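Side-chain contacts in probable cobalt-precorrin-6B C(15)-methyltransferase (decarboxylating) (Methanothermobacter thermautotrophicus, PDB 1L3I), which probably methylates C-15 of cobalt-precorrin-6B with S-adenosyl-L-methionine and then decarboxylates C-12, giving cobalt-precorrin-7 on the anaerobic route to adenosylcobalamin: residues C42-V47 with E72-R77; I61-E66 with G110-E115; D90-L95 with L117-D122. All coordinates share one frame; numbering follows the deposited sequence.

Contact 1: C42-V47 with E72-R77; sequences CGTGGV and EMNLQR. With SAH (S-adenosyl-L-homocysteine), chain G.
Asn74 reaches from helix 65-77 to the glycine-rich turn and gives an amide hydrogen to the backbone carbonyl of Thr44, with ND2 3.0 Å from O and an N-H...O angle of 154°. The acceptor lies close to the plane of the Asn74 amide, and the donor is tilted only 16° from the carbonyl plane of Thr44. The same ND2 also touches the methyl CG2 of Thr44 at 3.5 Å. That methyl stands anti to the backbone N (OG1 at chi1 -58°), which puts OG1 beside the backbone N, where it meets the carbonyl O of Pro14. At the other end of the Asn74 amide, OD1 accepts from the backbone N of Ile8, so both ends of the flat group are bonded. With an alanine here, the Thr44 carbonyl and the Ile8 amide would probably lose these partners, and the turn would be held less firmly to helix 65-77.

The turn held here is part of the S-adenosyl-L-homocysteine site. Cys42 to Gly45 form a type II' turn, closed by Gly45 N to Cys42 O at 2.8 Å, and the chain then enters helix 46-52. Gly46 N binds the ligand carboxylate at OXT, 3.0 Å away, and Gly45 N adds a weak bond to the same oxygen. Glycine suits Gly43 and Gly46 because a CB on either would run into the ligand, and Gly43 also has positive phi. With Gly41 they fit the GxGxxG pattern of Rossmann-like methyltransferases. Behind the turn, Asn74 also packs on Leu49 of helix 46-52, as does Leu75, which touches Val84 of strand 84-88 as well; helix 65-77 thus lies against both elements.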
# COMPACT_ATOMS: atom_id res chain seq x y z
N CYS A 42 5.57 -4.54 -25.99
CA CYS A 42 6.75 -3.83 -25.51
C CYS A 42 6.59 -2.36 -25.13
O CYS A 42 7.43 -1.83 -24.41
CB CYS A 42 7.93 -4.02 -26.46
SG CYS A 42 7.71 -3.44 -28.13
N GLY A 43 5.51 -1.73 -25.59
CA GLY A 43 5.24 -0.33 -25.27
C GLY A 43 6.41 0.61 -25.49
O GLY A 43 6.92 0.70 -26.60
N THR A 44 6.82 1.31 -24.43
CA THR A 44 7.94 2.24 -24.45
C THR A 44 9.31 1.52 -24.50
O THR A 44 10.32 2.10 -24.88
CB THR A 44 7.87 3.19 -23.23
OG1 THR A 44 6.63 3.89 -23.26
CG2 THR A 44 8.99 4.19 -23.23
N GLY A 45 9.33 0.26 -24.07
CA GLY A 45 10.57 -0.50 -24.11
C GLY A 45 11.18 -0.80 -22.76
O GLY A 45 12.25 -1.39 -22.69
N GLY A 46 10.50 -0.44 -21.68
CA GLY A 46 11.02 -0.67 -20.34
C GLY A 46 11.50 -2.10 -20.06
O GLY A 46 12.56 -2.30 -19.48
N VAL A 47 10.71 -3.09 -20.45
CA VAL A 47 11.08 -4.49 -20.21
C VAL A 47 12.06 -4.99 -21.27
O VAL A 47 13.01 -5.68 -20.96
CB VAL A 47 9.82 -5.38 -20.12
CG1 VAL A 47 10.19 -6.82 -19.97
CG2 VAL A 47 8.95 -4.92 -18.95
N GLU A 72 12.47 1.02 -30.41
CA GLU A 72 13.71 1.01 -31.20
C GLU A 72 14.54 2.26 -30.87
O GLU A 72 15.76 2.19 -30.71
CB GLU A 72 13.44 0.92 -32.71
CG GLU A 72 14.69 0.90 -33.63
CD GLU A 72 15.77 -0.19 -33.31
OE1 GLU A 72 15.43 -1.36 -32.99
OE2 GLU A 72 16.99 0.10 -33.43
N MSE A 73 13.85 3.37 -30.68
CA MSE A 73 14.47 4.63 -30.34
C MSE A 73 15.20 4.53 -28.99
O MSE A 73 16.34 4.96 -28.85
CB MSE A 73 13.38 5.69 -30.27
CG MSE A 73 13.84 7.07 -30.58
SE MSE A 73 12.70 8.28 -29.64
CE MSE A 73 14.03 8.98 -28.46
N ASN A 74 14.51 3.97 -27.99
CA ASN A 74 15.10 3.80 -26.65
C ASN A 74 16.23 2.74 -26.64
O ASN A 74 17.19 2.86 -25.87
CB ASN A 74 14.02 3.47 -25.61
CG ASN A 74 13.24 4.72 -25.19
OD1 ASN A 74 13.82 5.78 -24.95
ND2 ASN A 74 11.92 4.59 -25.10
N LEU A 75 16.11 1.73 -27.51
CA LEU A 75 17.14 0.70 -27.63
C LEU A 75 18.40 1.37 -28.17
O LEU A 75 19.49 1.24 -27.60
CB LEU A 75 16.69 -0.38 -28.60
CG LEU A 75 15.70 -1.40 -28.07
CD1 LEU A 75 15.21 -2.28 -29.21
CD2 LEU A 75 16.38 -2.21 -27.00
N GLN A 76 18.25 2.11 -29.26
CA GLN A 76 19.38 2.79 -29.87
C GLN A 76 20.11 3.75 -28.96
O GLN A 76 21.34 3.74 -28.92
CB GLN A 76 18.97 3.52 -31.12
CG GLN A 76 20.15 4.20 -31.78
CD GLN A 76 19.72 5.28 -32.70
OE1 GLN A 76 19.81 5.14 -33.92
NE2 GLN A 76 19.20 6.38 -32.13
N ARG A 77 19.37 4.60 -28.26
CA ARG A 77 19.99 5.57 -27.34
C ARG A 77 20.81 4.94 -26.20
O ARG A 77 21.66 5.60 -25.60
CB ARG A 77 18.92 6.50 -26.78
CG ARG A 77 18.36 7.47 -27.81
CD ARG A 77 17.12 8.20 -27.30
NE ARG A 77 17.02 8.18 -25.85
CZ ARG A 77 17.23 9.22 -25.06
NH1 ARG A 77 17.56 10.40 -25.57
NH2 ARG A 77 17.10 9.09 -23.73
N SAH G . 6.08 -2.71 -20.36
CA SAH G . 6.25 -1.60 -21.31
CB SAH G . 4.91 -0.86 -21.56
CG SAH G . 3.80 -1.77 -22.15
SD SAH G . 2.22 -1.00 -22.51
C SAH G . 7.30 -0.65 -20.78
O SAH G . 7.83 -0.94 -19.69
OXT SAH G . 7.59 0.37 -21.45
C5' SAH G . 1.29 -2.35 -23.19
C4' SAH G . 1.52 -2.54 -24.65
O4' SAH G . 0.67 -3.64 -25.01
C3' SAH G . 1.10 -1.31 -25.61
O3' SAH G . 2.16 -0.64 -26.37
C2' SAH G . 0.02 -2.01 -26.46
O2' SAH G . -0.21 -1.51 -27.79
C1' SAH G . 0.46 -3.45 -26.38
N9 SAH G . -0.49 -4.52 -26.69
C8 SAH G . -1.73 -4.77 -26.06
N7 SAH G . -2.31 -5.81 -26.57
C5 SAH G . -1.44 -6.27 -27.59
C6 SAH G . -1.50 -7.34 -28.50
N6 SAH G . -2.53 -8.20 -28.53
N1 SAH G . -0.47 -7.53 -29.37
C2 SAH G . 0.54 -6.68 -29.33
N3 SAH G . 0.71 -5.64 -28.53
C4 SAH G . -0.32 -5.48 -27.67

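Contact 2: I61-E66 with G110-E115; sequences IDRNPE and GGELQE. With SAH (S-adenosyl-L-homocysteine), chain G.
Arg63 and Glu112 approach each other beside the adenine of S-adenosyl-L-homocysteine, in loops at the carboxyl ends of parallel strands, where Rossmann-like methyltransferases bind the adenosyl part of their ligand. Their ion pair is long, with Arg63 NH2 3.8 Å from Glu112 OE1. A closer acceptor for NH2 is the backbone O of Gly110 at 2.9 Å, but the N-H...O angle of 119° makes this bond weak. The stronger partner of the guanidinium is Asp90, whose OD1 pairs with NE. The chain of Arg63, extended from CG to NE, lies over one face of the adenine, with CG 3.5 Å from ligand C2, and brings the guanidinium to the exocyclic N6, which lies at its edge. Gly110 CA sits over one face of the guanidinium; a side chain there would clash with both NH2 and the adenine, and the positive phi also favours glycine.

Glu112 serves the base too: its OE1 accepts a weak bond from N6. Its OE2 lies near OD2 of Asp90, a pairing of like charges that the nearby Arg63 probably helps to offset.

Asp62, at the end of strand 57-62, suits the ribose because its two oxygens can take two hydroxyls. OD1 accepts from O2' and OD2 from O3', while OD2 also accepts from the backbone N of Gly43. An Asx turn completes the set: Asn64 N, at the N-cap of helix 65-77, donates to the anti lone pair of Asp62 OD1 over 2.9 Å.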
# COMPACT_ATOMS: atom_id res chain seq x y z
N ILE A 61 7.16 -7.46 -29.30
CA ILE A 61 5.95 -7.35 -30.10
C ILE A 61 5.04 -6.21 -29.63
O ILE A 61 4.95 -5.95 -28.42
CB ILE A 61 5.13 -8.65 -29.97
CG1 ILE A 61 5.96 -9.86 -30.38
CG2 ILE A 61 3.86 -8.58 -30.76
CD1 ILE A 61 5.34 -11.18 -29.98
N ASP A 62 4.35 -5.57 -30.58
CA ASP A 62 3.39 -4.52 -30.27
C ASP A 62 2.47 -4.18 -31.45
O ASP A 62 2.91 -4.11 -32.59
CB ASP A 62 4.08 -3.25 -29.78
CG ASP A 62 3.22 -2.47 -28.80
OD1 ASP A 62 2.14 -1.99 -29.21
OD2 ASP A 62 3.62 -2.35 -27.62
N ARG A 63 1.19 -3.99 -31.15
CA ARG A 63 0.17 -3.61 -32.13
C ARG A 63 0.48 -2.21 -32.65
O ARG A 63 0.31 -1.91 -33.83
CB ARG A 63 -1.21 -3.49 -31.47
CG ARG A 63 -1.85 -4.73 -30.95
CD ARG A 63 -3.17 -4.37 -30.30
NE ARG A 63 -3.88 -5.55 -29.85
CZ ARG A 63 -5.18 -5.59 -29.55
NH1 ARG A 63 -5.93 -4.50 -29.65
NH2 ARG A 63 -5.73 -6.72 -29.13
N ASN A 64 0.84 -1.34 -31.71
CA ASN A 64 1.11 0.05 -32.00
C ASN A 64 2.43 0.29 -32.72
O ASN A 64 3.51 0.05 -32.15
CB ASN A 64 1.05 0.88 -30.71
CG ASN A 64 0.96 2.40 -30.96
OD1 ASN A 64 1.13 3.20 -30.04
ND2 ASN A 64 0.65 2.80 -32.19
N PRO A 65 2.38 0.78 -33.98
CA PRO A 65 3.57 1.08 -34.79
C PRO A 65 4.42 2.05 -33.99
O PRO A 65 5.65 1.99 -34.01
CB PRO A 65 2.98 1.79 -36.00
CG PRO A 65 1.67 1.14 -36.17
CD PRO A 65 1.15 1.06 -34.76
N GLU A 66 3.75 2.94 -33.25
CA GLU A 66 4.41 3.94 -32.44
C GLU A 66 5.15 3.36 -31.24
O GLU A 66 6.14 3.93 -30.79
CB GLU A 66 3.40 4.99 -31.98
CG GLU A 66 2.95 5.91 -33.11
CD GLU A 66 3.98 6.98 -33.52
OE1 GLU A 66 5.21 6.76 -33.40
OE2 GLU A 66 3.55 8.05 -33.98
N GLY A 110 -4.47 -6.70 -24.56
CA GLY A 110 -5.50 -6.13 -25.42
C GLY A 110 -6.74 -6.97 -25.68
O GLY A 110 -7.32 -6.91 -26.77
N GLY A 111 -7.16 -7.74 -24.69
CA GLY A 111 -8.34 -8.56 -24.85
C GLY A 111 -8.04 -9.99 -25.27
O GLY A 111 -8.91 -10.84 -25.16
N GLU A 112 -6.81 -10.26 -25.67
CA GLU A 112 -6.42 -11.60 -26.11
C GLU A 112 -5.50 -12.33 -25.15
O GLU A 112 -4.75 -13.22 -25.56
CB GLU A 112 -5.74 -11.50 -27.48
CG GLU A 112 -6.55 -10.74 -28.51
CD GLU A 112 -5.76 -10.39 -29.75
OE1 GLU A 112 -4.52 -10.33 -29.67
OE2 GLU A 112 -6.40 -10.16 -30.80
N LEU A 113 -5.59 -12.01 -23.86
CA LEU A 113 -4.72 -12.64 -22.87
C LEU A 113 -4.72 -14.16 -22.91
O LEU A 113 -3.66 -14.80 -22.99
CB LEU A 113 -5.07 -12.17 -21.45
CG LEU A 113 -4.18 -12.77 -20.37
CD1 LEU A 113 -2.73 -12.31 -20.53
CD2 LEU A 113 -4.73 -12.42 -19.01
N GLN A 114 -5.92 -14.73 -22.86
CA GLN A 114 -6.09 -16.18 -22.87
C GLN A 114 -5.40 -16.83 -24.06
O GLN A 114 -4.66 -17.81 -23.91
CB GLN A 114 -7.57 -16.50 -22.88
CG GLN A 114 -7.90 -17.96 -22.76
CD GLN A 114 -9.39 -18.18 -22.73
OE1 GLN A 114 -10.08 -18.04 -23.75
NE2 GLN A 114 -9.91 -18.50 -21.55
N GLU A 115 -5.63 -16.27 -25.25
CA GLU A 115 -5.05 -16.77 -26.49
C GLU A 115 -3.53 -16.68 -26.45
O GLU A 115 -2.83 -17.64 -26.80
CB GLU A 115 -5.59 -15.95 -27.66
CG GLU A 115 -5.17 -16.42 -29.03
CD GLU A 115 -5.74 -15.55 -30.15
OE1 GLU A 115 -6.50 -14.59 -29.85
OE2 GLU A 115 -5.43 -15.84 -31.33
N SAH G . 6.08 -2.71 -20.36
CA SAH G . 6.25 -1.60 -21.31
CB SAH G . 4.91 -0.86 -21.56
CG SAH G . 3.80 -1.77 -22.15
SD SAH G . 2.22 -1.00 -22.51
C SAH G . 7.30 -0.65 -20.78
O SAH G . 7.83 -0.94 -19.69
OXT SAH G . 7.59 0.37 -21.45
C5' SAH G . 1.29 -2.35 -23.19
C4' SAH G . 1.52 -2.54 -24.65
O4' SAH G . 0.67 -3.64 -25.01
C3' SAH G . 1.10 -1.31 -25.61
O3' SAH G . 2.16 -0.64 -26.37
C2' SAH G . 0.02 -2.01 -26.46
O2' SAH G . -0.21 -1.51 -27.79
C1' SAH G . 0.46 -3.45 -26.38
N9 SAH G . -0.49 -4.52 -26.69
C8 SAH G . -1.73 -4.77 -26.06
N7 SAH G . -2.31 -5.81 -26.57
C5 SAH G . -1.44 -6.27 -27.59
C6 SAH G . -1.50 -7.34 -28.50
N6 SAH G . -2.53 -8.20 -28.53
N1 SAH G . -0.47 -7.53 -29.37
C2 SAH G . 0.54 -6.68 -29.33
N3 SAH G . 0.71 -5.64 -28.53
C4 SAH G . -0.32 -5.48 -27.67

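Contact 3: D90-L95 with L117-D122; sequences DAPEAL and LRIIKD. With SAH (S-adenosyl-L-homocysteine), chain G.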
# COMPACT_ATOMS: atom_id res chain seq x y z
N ASP A 90 -0.37 -7.85 -34.11
CA ASP A 90 -1.12 -8.42 -33.01
C ASP A 90 -0.31 -9.62 -32.50
O ASP A 90 0.20 -10.42 -33.28
CB ASP A 90 -2.49 -8.85 -33.53
CG ASP A 90 -3.50 -9.02 -32.42
OD1 ASP A 90 -3.58 -8.13 -31.53
OD2 ASP A 90 -4.22 -10.04 -32.44
N ALA A 91 -0.20 -9.72 -31.18
CA ALA A 91 0.58 -10.77 -30.52
C ALA A 91 0.42 -12.22 -30.95
O ALA A 91 1.43 -12.88 -31.23
CB ALA A 91 0.42 -10.67 -29.00
N PRO A 92 -0.81 -12.76 -30.99
CA PRO A 92 -0.92 -14.17 -31.39
C PRO A 92 -0.28 -14.49 -32.75
O PRO A 92 0.50 -15.44 -32.85
CB PRO A 92 -2.42 -14.41 -31.35
CG PRO A 92 -2.86 -13.50 -30.23
CD PRO A 92 -2.13 -12.23 -30.62
N GLU A 93 -0.55 -13.64 -33.75
CA GLU A 93 0.01 -13.81 -35.09
C GLU A 93 1.53 -13.81 -35.01
O GLU A 93 2.18 -14.70 -35.57
CB GLU A 93 -0.47 -12.68 -36.03
CG GLU A 93 0.47 -12.31 -37.23
CD GLU A 93 1.49 -11.20 -36.91
OE1 GLU A 93 1.09 -10.14 -36.37
OE2 GLU A 93 2.71 -11.38 -37.19
N ALA A 94 2.07 -12.82 -34.31
CA ALA A 94 3.51 -12.62 -34.15
C ALA A 94 4.18 -13.74 -33.37
O ALA A 94 5.27 -14.20 -33.73
CB ALA A 94 3.78 -11.30 -33.47
N LEU A 95 3.52 -14.18 -32.30
CA LEU A 95 4.04 -15.25 -31.44
C LEU A 95 4.26 -16.56 -32.19
O LEU A 95 5.18 -17.30 -31.87
CB LEU A 95 3.12 -15.50 -30.24
CG LEU A 95 3.22 -14.57 -29.04
CD1 LEU A 95 2.02 -14.80 -28.15
CD2 LEU A 95 4.53 -14.80 -28.27
N LEU A 117 -1.57 -16.45 -23.88
CA LEU A 117 -1.00 -17.39 -22.92
C LEU A 117 -0.95 -18.83 -23.44
O LEU A 117 0.09 -19.47 -23.38
CB LEU A 117 -1.72 -17.32 -21.57
CG LEU A 117 -1.45 -16.10 -20.70
CD1 LEU A 117 -2.26 -16.27 -19.43
CD2 LEU A 117 0.03 -15.93 -20.40
N ARG A 118 -2.07 -19.32 -23.98
CA ARG A 118 -2.14 -20.67 -24.53
C ARG A 118 -1.01 -20.88 -25.53
O ARG A 118 -0.38 -21.92 -25.51
CB ARG A 118 -3.46 -20.91 -25.26
CG ARG A 118 -4.64 -21.25 -24.39
CD ARG A 118 -5.82 -21.54 -25.28
NE ARG A 118 -7.07 -21.69 -24.56
CZ ARG A 118 -8.19 -21.04 -24.88
NH1 ARG A 118 -8.21 -20.19 -25.91
NH2 ARG A 118 -9.32 -21.29 -24.22
N ILE A 119 -0.80 -19.90 -26.40
CA ILE A 119 0.27 -19.94 -27.40
C ILE A 119 1.63 -19.94 -26.71
O ILE A 119 2.51 -20.71 -27.08
CB ILE A 119 0.20 -18.74 -28.40
CG1 ILE A 119 -1.10 -18.79 -29.22
CG2 ILE A 119 1.43 -18.69 -29.29
CD1 ILE A 119 -1.37 -17.54 -30.04
N ILE A 120 1.83 -19.06 -25.73
CA ILE A 120 3.12 -19.02 -25.02
C ILE A 120 3.39 -20.39 -24.40
O ILE A 120 4.52 -20.85 -24.39
CB ILE A 120 3.18 -17.91 -23.91
CG1 ILE A 120 3.28 -16.51 -24.54
CG2 ILE A 120 4.39 -18.14 -23.00
CD1 ILE A 120 3.26 -15.37 -23.54
N LYS A 121 2.35 -21.05 -23.90
CA LYS A 121 2.56 -22.37 -23.32
C LYS A 121 3.13 -23.28 -24.42
O LYS A 121 4.21 -23.81 -24.24
CB LYS A 121 1.27 -22.98 -22.75
CG LYS A 121 1.53 -24.30 -22.07
CD LYS A 121 0.25 -25.05 -21.79
CE LYS A 121 0.56 -26.45 -21.24
NZ LYS A 121 -0.69 -27.19 -20.84
N ASP A 122 2.47 -23.33 -25.59
CA ASP A 122 2.89 -24.16 -26.75
C ASP A 122 4.34 -23.98 -27.24
O ASP A 122 4.85 -24.82 -27.99
CB ASP A 122 2.00 -23.92 -28.00
CG ASP A 122 0.57 -24.46 -27.86
OD1 ASP A 122 0.05 -24.75 -26.77
OD2 ASP A 122 -0.09 -24.54 -28.90
N SAH G . 6.08 -2.71 -20.36
CA SAH G . 6.25 -1.60 -21.31
CB SAH G . 4.91 -0.86 -21.56
CG SAH G . 3.80 -1.77 -22.15
SD SAH G . 2.22 -1.00 -22.51
C SAH G . 7.30 -0.65 -20.78
O SAH G . 7.83 -0.94 -19.69
OXT SAH G . 7.59 0.37 -21.45
C5' SAH G . 1.29 -2.35 -23.19
C4' SAH G . 1.52 -2.54 -24.65
O4' SAH G . 0.67 -3.64 -25.01
C3' SAH G . 1.10 -1.31 -25.61
O3' SAH G . 2.16 -0.64 -26.37
C2' SAH G . 0.02 -2.01 -26.46
O2' SAH G . -0.21 -1.51 -27.79
C1' SAH G . 0.46 -3.45 -26.38
N9 SAH G . -0.49 -4.52 -26.69
C8 SAH G . -1.73 -4.77 -26.06
N7 SAH G . -2.31 -5.81 -26.57
C5 SAH G . -1.44 -6.27 -27.59
C6 SAH G . -1.50 -7.34 -28.50
N6 SAH G . -2.53 -8.20 -28.53
N1 SAH G . -0.47 -7.53 -29.37
C2 SAH G . 0.54 -6.68 -29.33
N3 SAH G . 0.71 -5.64 -28.53
C4 SAH G . -0.32 -5.48 -27.67
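Pro92 and Leu95, one turn apart on helix 91-95, meet Ile119 and Ile120 of helix 113-122, and the two short axes run almost parallel, 11° apart with a closest approach of 10.0 Å. The first segment begins at the bound ligand. Asp90 is the N-cap residue, though its side chain makes no capping bond. Next, Ala91 gives its backbone N-H to adenine N1 of S-adenosyl-L-homocysteine, over 2.9 Å, and its CB lies 3.3 Å from the same nitrogen; the small methyl fits this close approach.

Pro92 follows in the first turn of the helix, where a residue without an amide hydrogen costs no helical bond. Its CB touches CD1 of Ile119 at 3.6 Å. Leu95 then comes round to the same side: its CB lies 3.7 Å from Ile119 CG2, and its CD1 meets Ile120 CG1 at 4.2 Å. The branching of Ile119 explains the double contact, since CG2 stands anti to the backbone N and faces Leu95, while CG1, at chi1 -63°, carries CD1 to Pro92.

Leu95 also rests on Val38 and Val40 of strand 36-40, and Ile120 on strand 101-106, so both helices cover the sheet. No hydrogen bond or ion pair crosses between the segments; the contact rests on the burial of aliphatic groups, and no directional polar bond between them fixes how the two segments are set.

From the N terminus, contact 1 opens at the turn after strand 36-40 and closes on helix 65-77, spanning strand 57-62. Contact 2 opens inside that span and closes beyond it, at the start of helix 113-122, so the two cross. Contact 3 opens within the span of contact 2 and ends farther along helix 113-122; these cross as well, while contacts 1 and 3 follow in series without touching. Neighbours meet directly: Cys42 N and Ile61 O lie 2.9 Å apart between contacts 1 and 2, and Glu115 packs on Pro92 between contacts 2 and 3. Together they tie successive strand-to-helix connections of the Rossmann-like sheet around one ligand, from carboxylate through ribose to adenine.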